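Local coordinates for DNA polymerase III subunit delta (Bacillus subtilis, PDB 3ZH9), which probably serves as the wrench of the clamp loader, opening the ring of the beta sliding clamp so that it can be loaded onto primed DNA, at residues A[256-261]-A[293-298]; A[50-55]-A[63-68]. One frame throughout, in Å; residues are numbered along the deposited sequence.

Contact 1. Residues A[256-261]-A[293-298]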
ATOM      1  N   SER A 256      -4.986  -2.926  20.051  1.00 34.32           N
ATOM      2  CA  SER A 256      -3.710  -2.413  20.535  1.00 40.54           C
ATOM      3  C   SER A 256      -2.952  -1.629  19.453  1.00 38.57           C
ATOM      4  O   SER A 256      -2.474  -0.527  19.705  1.00 31.98           O
ATOM      5  CB  SER A 256      -2.854  -3.565  21.090  1.00 39.29           C
ATOM      6  OG  SER A 256      -1.633  -3.077  21.616  1.00 59.96           O
ATOM      7  N   ASN A 257      -2.832  -2.193  18.253  1.00 31.54           N
ATOM      8  CA  ASN A 257      -2.148  -1.502  17.161  1.00 28.78           C
ATOM      9  C   ASN A 257      -2.783  -0.132  16.839  1.00 28.48           C
ATOM     10  O   ASN A 257      -2.093   0.823  16.482  1.00 33.45           O
ATOM     11  CB  ASN A 257      -2.150  -2.356  15.878  1.00 31.04           C
ATOM     12  CG  ASN A 257      -1.417  -3.688  16.041  1.00 50.25           C
ATOM     13  OD1 ASN A 257      -0.505  -3.827  16.859  1.00 47.49           O
ATOM     14  ND2 ASN A 257      -1.817  -4.676  15.243  1.00 62.09           N
ATOM     15  N   GLN A 258      -4.104  -0.054  16.912  1.00 28.80           N
ATOM     16  CA  GLN A 258      -4.783   1.192  16.595  1.00 23.12           C
ATOM     17  C   GLN A 258      -4.569   2.225  17.693  1.00 27.98           C
ATOM     18  O   GLN A 258      -4.361   3.409  17.408  1.00 31.18           O
ATOM     19  CB  GLN A 258      -6.271   0.976  16.329  1.00 27.10           C
ATOM     20  CG  GLN A 258      -7.050   2.260  15.966  1.00 32.02           C
ATOM     21  CD  GLN A 258      -6.613   2.919  14.652  1.00 38.06           C
ATOM     22  OE1 GLN A 258      -5.787   2.384  13.909  1.00 37.85           O
ATOM     23  NE2 GLN A 258      -7.178   4.092  14.366  1.00 34.86           N
ATOM     24  N   PHE A 259      -4.609   1.786  18.943  1.00 26.54           N
ATOM     25  CA  PHE A 259      -4.419   2.720  20.051  1.00 27.25           C
ATOM     26  C   PHE A 259      -2.998   3.243  20.089  1.00 27.48           C
ATOM     27  O   PHE A 259      -2.784   4.413  20.347  1.00 26.11           O
ATOM     28  CB  PHE A 259      -4.845   2.111  21.388  1.00 30.92           C
ATOM     29  CG  PHE A 259      -6.300   2.318  21.687  1.00 33.43           C
ATOM     30  CD1 PHE A 259      -6.797   3.596  21.905  1.00 34.85           C
ATOM     31  CD2 PHE A 259      -7.176   1.255  21.720  1.00 30.16           C
ATOM     32  CE1 PHE A 259      -8.155   3.808  22.156  1.00 32.94           C
ATOM     33  CE2 PHE A 259      -8.537   1.457  21.988  1.00 33.39           C
ATOM     34  CZ  PHE A 259      -9.022   2.742  22.197  1.00 32.31           C
ATOM     35  N   ARG A 260      -2.025   2.381  19.803  1.00 25.86           N
ATOM     36  CA  ARG A 260      -0.648   2.846  19.665  1.00 25.63           C
ATOM     37  C   ARG A 260      -0.525   3.866  18.541  1.00 27.20           C
ATOM     38  O   ARG A 260       0.142   4.879  18.696  1.00 28.29           O
ATOM     39  CB  ARG A 260       0.322   1.674  19.459  1.00 29.18           C
ATOM     40  CG  ARG A 260       0.588   0.886  20.764  1.00 50.40           C
ATOM     41  CD  ARG A 260       1.776  -0.068  20.638  1.00 53.43           C
ATOM     42  NE  ARG A 260       1.552  -1.036  19.576  1.00 67.91           N
ATOM     43  CZ  ARG A 260       1.198  -2.296  19.788  1.00 73.77           C
ATOM     44  NH1 ARG A 260       1.061  -2.746  21.031  1.00 80.23           N
ATOM     45  NH2 ARG A 260       1.000  -3.105  18.760  1.00 64.76           N
ATOM     46  N   LEU A 261      -1.175   3.598  17.411  1.00 26.49           N
ATOM     47  CA  LEU A 261      -1.187   4.546  16.302  1.00 28.48           C
ATOM     48  C   LEU A 261      -1.803   5.892  16.677  1.00 26.51           C
ATOM     49  O   LEU A 261      -1.298   6.944  16.281  1.00 26.78           O
ATOM     50  CB  LEU A 261      -1.952   3.965  15.121  1.00 25.90           C
ATOM     51  CG  LEU A 261      -1.980   4.838  13.870  1.00 28.14           C
ATOM     52  CD1 LEU A 261      -0.584   5.217  13.389  1.00 29.62           C
ATOM     53  CD2 LEU A 261      -2.784   4.131  12.768  1.00 31.01           C
ATOM     54  N   MET A 293      -5.668  10.399  13.227  1.00 32.54           N
ATOM     55  CA  MET A 293      -5.640  11.792  13.644  1.00 32.27           C
ATOM     56  C   MET A 293      -7.017  12.206  14.146  1.00 38.50           C
ATOM     57  O   MET A 293      -7.122  12.913  15.145  1.00 34.80           O
ATOM     58  CB  MET A 293      -5.233  12.722  12.506  1.00 38.68           C
ATOM     59  CG  MET A 293      -3.767  12.644  12.099  1.00 48.82           C
ATOM     60  SD  MET A 293      -3.360  13.754  10.739  1.00 62.83           S
ATOM     61  CE  MET A 293      -3.168  15.309  11.615  1.00 70.11           C
ATOM     62  N   ASP A 294      -8.068  11.773  13.448  1.00 34.44           N
ATOM     63  CA  ASP A 294      -9.438  12.155  13.821  1.00 35.92           C
ATOM     64  C   ASP A 294      -9.772  11.569  15.178  1.00 37.26           C
ATOM     65  O   ASP A 294     -10.355  12.229  16.033  1.00 39.85           O
ATOM     66  CB  ASP A 294     -10.459  11.655  12.802  1.00 38.59           C
ATOM     67  CG  ASP A 294     -10.400  12.413  11.479  1.00 49.53           C
ATOM     68  OD1 ASP A 294      -9.857  13.541  11.449  1.00 51.73           O
ATOM     69  OD2 ASP A 294     -10.919  11.881  10.470  1.00 47.87           O
ATOM     70  N   GLN A 295      -9.386  10.316  15.378  1.00 39.21           N
ATOM     71  CA  GLN A 295      -9.673   9.648  16.635  1.00 32.01           C
ATOM     72  C   GLN A 295      -8.852  10.237  17.783  1.00 36.10           C
ATOM     73  O   GLN A 295      -9.333  10.337  18.905  1.00 31.18           O
ATOM     74  CB  GLN A 295      -9.436   8.150  16.514  1.00 34.47           C
ATOM     75  CG  GLN A 295     -10.551   7.430  15.782  1.00 39.85           C
ATOM     76  CD  GLN A 295     -10.385   5.921  15.794  1.00 40.59           C
ATOM     77  OE1 GLN A 295      -9.270   5.402  15.698  1.00 42.79           O
ATOM     78  NE2 GLN A 295     -11.497   5.209  15.909  1.00 39.24           N
ATOM     79  N   ALA A 296      -7.619  10.639  17.489  1.00 27.51           N
ATOM     80  CA  ALA A 296      -6.725  11.163  18.519  1.00 27.72           C
ATOM     81  C   ALA A 296      -7.329  12.388  19.193  1.00 31.71           C
ATOM     82  O   ALA A 296      -7.104  12.620  20.380  1.00 34.47           O
ATOM     83  CB  ALA A 296      -5.343  11.504  17.932  1.00 27.08           C
ATOM     84  N   ARG A 297      -8.093  13.170  18.434  1.00 33.09           N
ATOM     85  CA  ARG A 297      -8.758  14.353  18.991  1.00 33.82           C
ATOM     86  C   ARG A 297      -9.752  14.001  20.093  1.00 36.00           C
ATOM     87  O   ARG A 297     -10.071  14.829  20.937  1.00 41.83           O
ATOM     88  CB  ARG A 297      -9.464  15.161  17.887  1.00 34.82           C
ATOM     89  CG  ARG A 297      -8.498  15.706  16.841  1.00 41.29           C
ATOM     90  CD  ARG A 297      -8.930  17.065  16.302  1.00 60.60           C
ATOM     91  NE  ARG A 297      -7.752  17.906  16.110  1.00 69.69           N
ATOM     92  CZ  ARG A 297      -7.572  19.112  16.645  1.00 64.71           C
ATOM     93  NH1 ARG A 297      -8.512  19.676  17.395  1.00 49.88           N
ATOM     94  NH2 ARG A 297      -6.444  19.769  16.408  1.00 70.88           N
ATOM     95  N   LEU A 298     -10.232  12.771  20.099  1.00 34.29           N
ATOM     96  CA  LEU A 298     -11.296  12.404  21.017  1.00 41.85           C
ATOM     97  C   LEU A 298     -10.783  11.792  22.314  1.00 39.56           C
ATOM     98  O   LEU A 298     -11.569  11.503  23.208  1.00 37.55           O
ATOM     99  CB  LEU A 298     -12.254  11.438  20.325  1.00 44.54           C
ATOM    100  CG  LEU A 298     -12.755  11.908  18.958  1.00 52.38           C
ATOM    101  CD1 LEU A 298     -13.709  10.879  18.377  1.00 54.00           C
ATOM    102  CD2 LEU A 298     -13.433  13.274  19.056  1.00 51.90           C
TER
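Gln258 NE2 donates to Gln295 OE1 at 2.8 Å, an amide-to-amide hydrogen bond that is the sole polar link between 256-261 and 293-298. The bond is nearly straight, with an N-H...O angle of 163°, and the acceptor lies close to the amide plane of Gln258. At the other end the fit is less flat: the donor is tilted from the carbonyl plane of Gln295, and the two amide planes stand 56° apart. The side chains meet at about a right angle. Gln258 sets out with CG anti to its own backbone nitrogen and then bends at chi2 (64°), which carries NE2 across to the second helix; Gln295, whose first side-chain bond points toward helix 248-269, reaches its partner with a chain extended beyond CG. Beyond the bond itself contact is slight, the nearest carbon being Gln258 CD, 3.8 Å from Gln295 OE1. Both glutamines are buried, and the remaining atoms of their amides are also engaged. Gln295 NE2 donates to Asn224 OD1 on helix 215-227, while Gln258 OE1 receives a weak bond from Arg288. Each amide is thus held from two directions, which should fix which end is oxygen and which nitrogen. A leucine in place of Gln258 would probably leave Gln295 OE1 without its donor in a buried setting and take from Arg288 its weak acceptor. Ile223 of helix 215-227 touches both glutamine side chains, and Phe259, on the next position of helix 248-269, packs on helix 301-319. The pair therefore bridges helices 248-269 and 286-296 inside the all-helical C-terminal domain of the delta subunit, a bundle of the kind that follows the AAA+ region in clamp-loader proteins.

Contact 2. Residues A[50-55]-A[63-68]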
ATOM      1  N   SER A  50      16.104 -10.666 -15.191  1.00 46.86           N
ATOM      2  CA  SER A  50      17.090 -10.465 -14.137  1.00 47.31           C
ATOM      3  C   SER A  50      16.599  -9.395 -13.188  1.00 51.67           C
ATOM      4  O   SER A  50      16.062  -8.367 -13.616  1.00 43.70           O
ATOM      5  CB  SER A  50      18.447 -10.051 -14.705  1.00 51.02           C
ATOM      6  OG  SER A  50      18.753 -10.783 -15.870  1.00 64.41           O
ATOM      7  N   VAL A  51      16.789  -9.644 -11.899  1.00 49.06           N
ATOM      8  CA  VAL A  51      16.432  -8.691 -10.865  1.00 41.02           C
ATOM      9  C   VAL A  51      17.648  -8.338 -10.011  1.00 47.73           C
ATOM     10  O   VAL A  51      18.346  -9.220  -9.495  1.00 48.37           O
ATOM     11  CB  VAL A  51      15.366  -9.269  -9.946  1.00 45.32           C
ATOM     12  CG1 VAL A  51      14.954  -8.232  -8.912  1.00 33.41           C
ATOM     13  CG2 VAL A  51      14.182  -9.755 -10.764  1.00 40.75           C
ATOM     14  N   PHE A  52      17.905  -7.049  -9.864  1.00 43.24           N
ATOM     15  CA  PHE A  52      18.993  -6.597  -9.011  1.00 45.06           C
ATOM     16  C   PHE A  52      18.466  -5.681  -7.909  1.00 50.49           C
ATOM     17  O   PHE A  52      17.434  -5.034  -8.074  1.00 50.01           O
ATOM     18  CB  PHE A  52      20.053  -5.868  -9.844  1.00 45.64           C
ATOM     19  CG  PHE A  52      20.657  -6.718 -10.937  1.00 46.98           C
ATOM     20  CD1 PHE A  52      20.021  -6.850 -12.171  1.00 37.35           C
ATOM     21  CD2 PHE A  52      21.859  -7.388 -10.728  1.00 42.91           C
ATOM     22  CE1 PHE A  52      20.569  -7.626 -13.174  1.00 39.22           C
ATOM     23  CE2 PHE A  52      22.415  -8.172 -11.732  1.00 51.12           C
ATOM     24  CZ  PHE A  52      21.769  -8.290 -12.957  1.00 47.58           C
ATOM     25  N   ASP A  53      19.180  -5.630  -6.787  1.00 51.02           N
ATOM     26  CA  ASP A  53      18.859  -4.706  -5.698  1.00 49.82           C
ATOM     27  C   ASP A  53      20.105  -3.865  -5.418  1.00 50.07           C
ATOM     28  O   ASP A  53      21.118  -4.379  -4.948  1.00 52.79           O
ATOM     29  CB  ASP A  53      18.415  -5.494  -4.457  1.00 42.81           C
ATOM     30  CG  ASP A  53      17.947  -4.601  -3.315  1.00 53.64           C
ATOM     31  OD1 ASP A  53      18.313  -3.403  -3.278  1.00 50.49           O
ATOM     32  OD2 ASP A  53      17.215  -5.113  -2.443  1.00 56.21           O
ATOM     33  N   LEU A  54      20.041  -2.574  -5.718  1.00 49.03           N
ATOM     34  CA  LEU A  54      21.220  -1.726  -5.603  1.00 49.41           C
ATOM     35  C   LEU A  54      21.671  -1.499  -4.154  1.00 53.39           C
ATOM     36  O   LEU A  54      22.696  -0.860  -3.911  1.00 58.79           O
ATOM     37  CB  LEU A  54      20.995  -0.396  -6.321  1.00 49.90           C
ATOM     38  CG  LEU A  54      20.779  -0.537  -7.829  1.00 50.60           C
ATOM     39  CD1 LEU A  54      20.668   0.837  -8.494  1.00 46.28           C
ATOM     40  CD2 LEU A  54      21.912  -1.373  -8.458  1.00 40.55           C
ATOM     41  N   GLU A  55      20.906  -2.015  -3.198  1.00 44.64           N
ATOM     42  CA  GLU A  55      21.347  -2.014  -1.811  1.00 55.91           C
ATOM     43  C   GLU A  55      22.551  -2.937  -1.644  1.00 56.65           C
ATOM     44  O   GLU A  55      23.364  -2.746  -0.741  1.00 56.54           O
ATOM     45  CB  GLU A  55      20.229  -2.484  -0.881  1.00 62.10           C
ATOM     46  CG  GLU A  55      18.975  -1.629  -0.908  1.00 77.26           C
ATOM     47  CD  GLU A  55      19.112  -0.335  -0.124  1.00 85.44           C
ATOM     48  OE1 GLU A  55      20.255   0.069   0.188  1.00 88.03           O
ATOM     49  OE2 GLU A  55      18.066   0.276   0.183  1.00 83.26           O
ATOM     50  N   ILE A  63      23.651  -3.415 -15.902  1.00 44.89           N
ATOM     51  CA  ILE A  63      23.868  -2.877 -17.247  1.00 47.54           C
ATOM     52  C   ILE A  63      24.433  -3.916 -18.220  1.00 52.96           C
ATOM     53  O   ILE A  63      24.049  -3.949 -19.401  1.00 44.44           O
ATOM     54  CB  ILE A  63      24.770  -1.625 -17.229  1.00 53.42           C
ATOM     55  CG1 ILE A  63      24.102  -0.502 -16.421  1.00 58.37           C
ATOM     56  CG2 ILE A  63      25.090  -1.161 -18.655  1.00 44.53           C
ATOM     57  CD1 ILE A  63      25.030   0.660 -16.105  1.00 59.38           C
ATOM     58  N   ALA A  64      25.338  -4.766 -17.740  1.00 48.12           N
ATOM     59  CA  ALA A  64      25.917  -5.795 -18.599  1.00 47.09           C
ATOM     60  C   ALA A  64      24.831  -6.784 -19.023  1.00 43.56           C
ATOM     61  O   ALA A  64      24.793  -7.241 -20.173  1.00 39.29           O
ATOM     62  CB  ALA A  64      27.083  -6.523 -17.891  1.00 49.84           C
ATOM     63  N   ASP A  65      23.941  -7.114 -18.095  1.00 33.60           N
ATOM     64  CA  ASP A  65      22.768  -7.913 -18.455  1.00 45.52           C
ATOM     65  C   ASP A  65      21.901  -7.222 -19.505  1.00 40.34           C
ATOM     66  O   ASP A  65      21.434  -7.854 -20.453  1.00 42.40           O
ATOM     67  CB  ASP A  65      21.909  -8.229 -17.226  1.00 42.20           C
ATOM     68  CG  ASP A  65      22.381  -9.473 -16.490  1.00 65.89           C
ATOM     69  OD1 ASP A  65      23.609  -9.614 -16.274  1.00 71.53           O
ATOM     70  OD2 ASP A  65      21.524 -10.317 -16.143  1.00 68.41           O
ATOM     71  N   ALA A  66      21.681  -5.928 -19.321  1.00 40.19           N
ATOM     72  CA  ALA A  66      20.767  -5.189 -20.189  1.00 36.73           C
ATOM     73  C   ALA A  66      21.328  -5.174 -21.604  1.00 44.71           C
ATOM     74  O   ALA A  66      20.588  -5.141 -22.587  1.00 36.78           O
ATOM     75  CB  ALA A  66      20.589  -3.792 -19.676  1.00 33.27           C
ATOM     76  N   GLU A  67      22.651  -5.236 -21.706  1.00 46.84           N
ATOM     77  CA  GLU A  67      23.287  -5.166 -23.006  1.00 46.47           C
ATOM     78  C   GLU A  67      23.512  -6.531 -23.653  1.00 48.93           C
ATOM     79  O   GLU A  67      24.147  -6.639 -24.690  1.00 54.17           O
ATOM     80  CB  GLU A  67      24.545  -4.299 -22.945  1.00 44.27           C
ATOM     81  CG  GLU A  67      24.224  -2.863 -23.356  1.00 54.30           C
ATOM     82  CD  GLU A  67      25.140  -1.836 -22.732  1.00 66.57           C
ATOM     83  OE1 GLU A  67      26.100  -2.237 -22.032  1.00 65.07           O
ATOM     84  OE2 GLU A  67      24.895  -0.624 -22.946  1.00 67.41           O
ATOM     85  N   THR A  68      22.947  -7.568 -23.046  1.00 52.43           N
ATOM     86  CA  THR A  68      22.996  -8.913 -23.607  1.00 44.07           C
ATOM     87  C   THR A  68      21.759  -9.155 -24.461  1.00 43.07           C
ATOM     88  O   THR A  68      20.652  -8.781 -24.068  1.00 45.91           O
ATOM     89  CB  THR A  68      23.005  -9.962 -22.482  1.00 52.16           C
ATOM     90  OG1 THR A  68      24.132  -9.735 -21.633  1.00 54.40           O
ATOM     91  CG2 THR A  68      23.085 -11.370 -23.053  1.00 63.60           C
TER
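A beta-alpha-beta crossover in the parallel sheet of the N-terminal domain packs helix 59-66 against strand 49-53, and Asp65 near the end of that helix receives two side chains from the strand. Ser50 OG donates a hydrogen bond to Asp65 OD2 at 2.8 Å, meeting the anti lone pair of that oxygen, the one directed away from OD1. Ser50 CB follows its hydroxyl in, coming to 3.4 Å from the same OD2. Two residues along the strand, Phe52 also points toward the helix. Its ring presents an edge: CZ lies 3.8 Å from Asp65 CG, which sits in the plane of the ring, and the carboxylate stands almost perpendicular to it, the planes 89° apart. With CG anti to its carbonyl carbon (chi1 -59°), Phe52 carries this edge to the carboxylate, where the slightly positive ring hydrogens probably suit the negative charge. OD1 takes a weak hydrogen bond from Gln61, one turn back on the helix.

Strand 49-53, helix 59-66 and strand 76-81 form a beta-alpha-beta unit, and 49-53 is an outermost strand of the five-stranded sheet in this P-loop NTPase-like domain. Ser50 and Phe52 bond through their backbones to strand 76-81, whose Val78 is touched by Asp65. At the strand's far end Asp53 OD1 accepts from Glu55 N at 2.9 Å, an Asx turn just after the strand. Beyond the helix Thr68 OG1 returns to Ala64 O at 3.0 Å, and Thr68 N bonds to Asp65 O.

Overall arrangement
The two contacts lie in different parts of the chain and on opposite sides of its centre, their centres 43 Å apart and their nearest atoms about 23 Å apart, so neither touches the other. Contact 2 comes first in sequence and closes before contact 1 opens. It joins a strand to a helix at the surface of the N-terminal sheet domain, whereas contact 1 joins two helices across a buried polar pair in the C-terminal helical domain. A glycerol, probably from the crystallisation liquor, lies about 4 Å from the side chain of Ser50 in contact 2; its presence there does not establish a functional site.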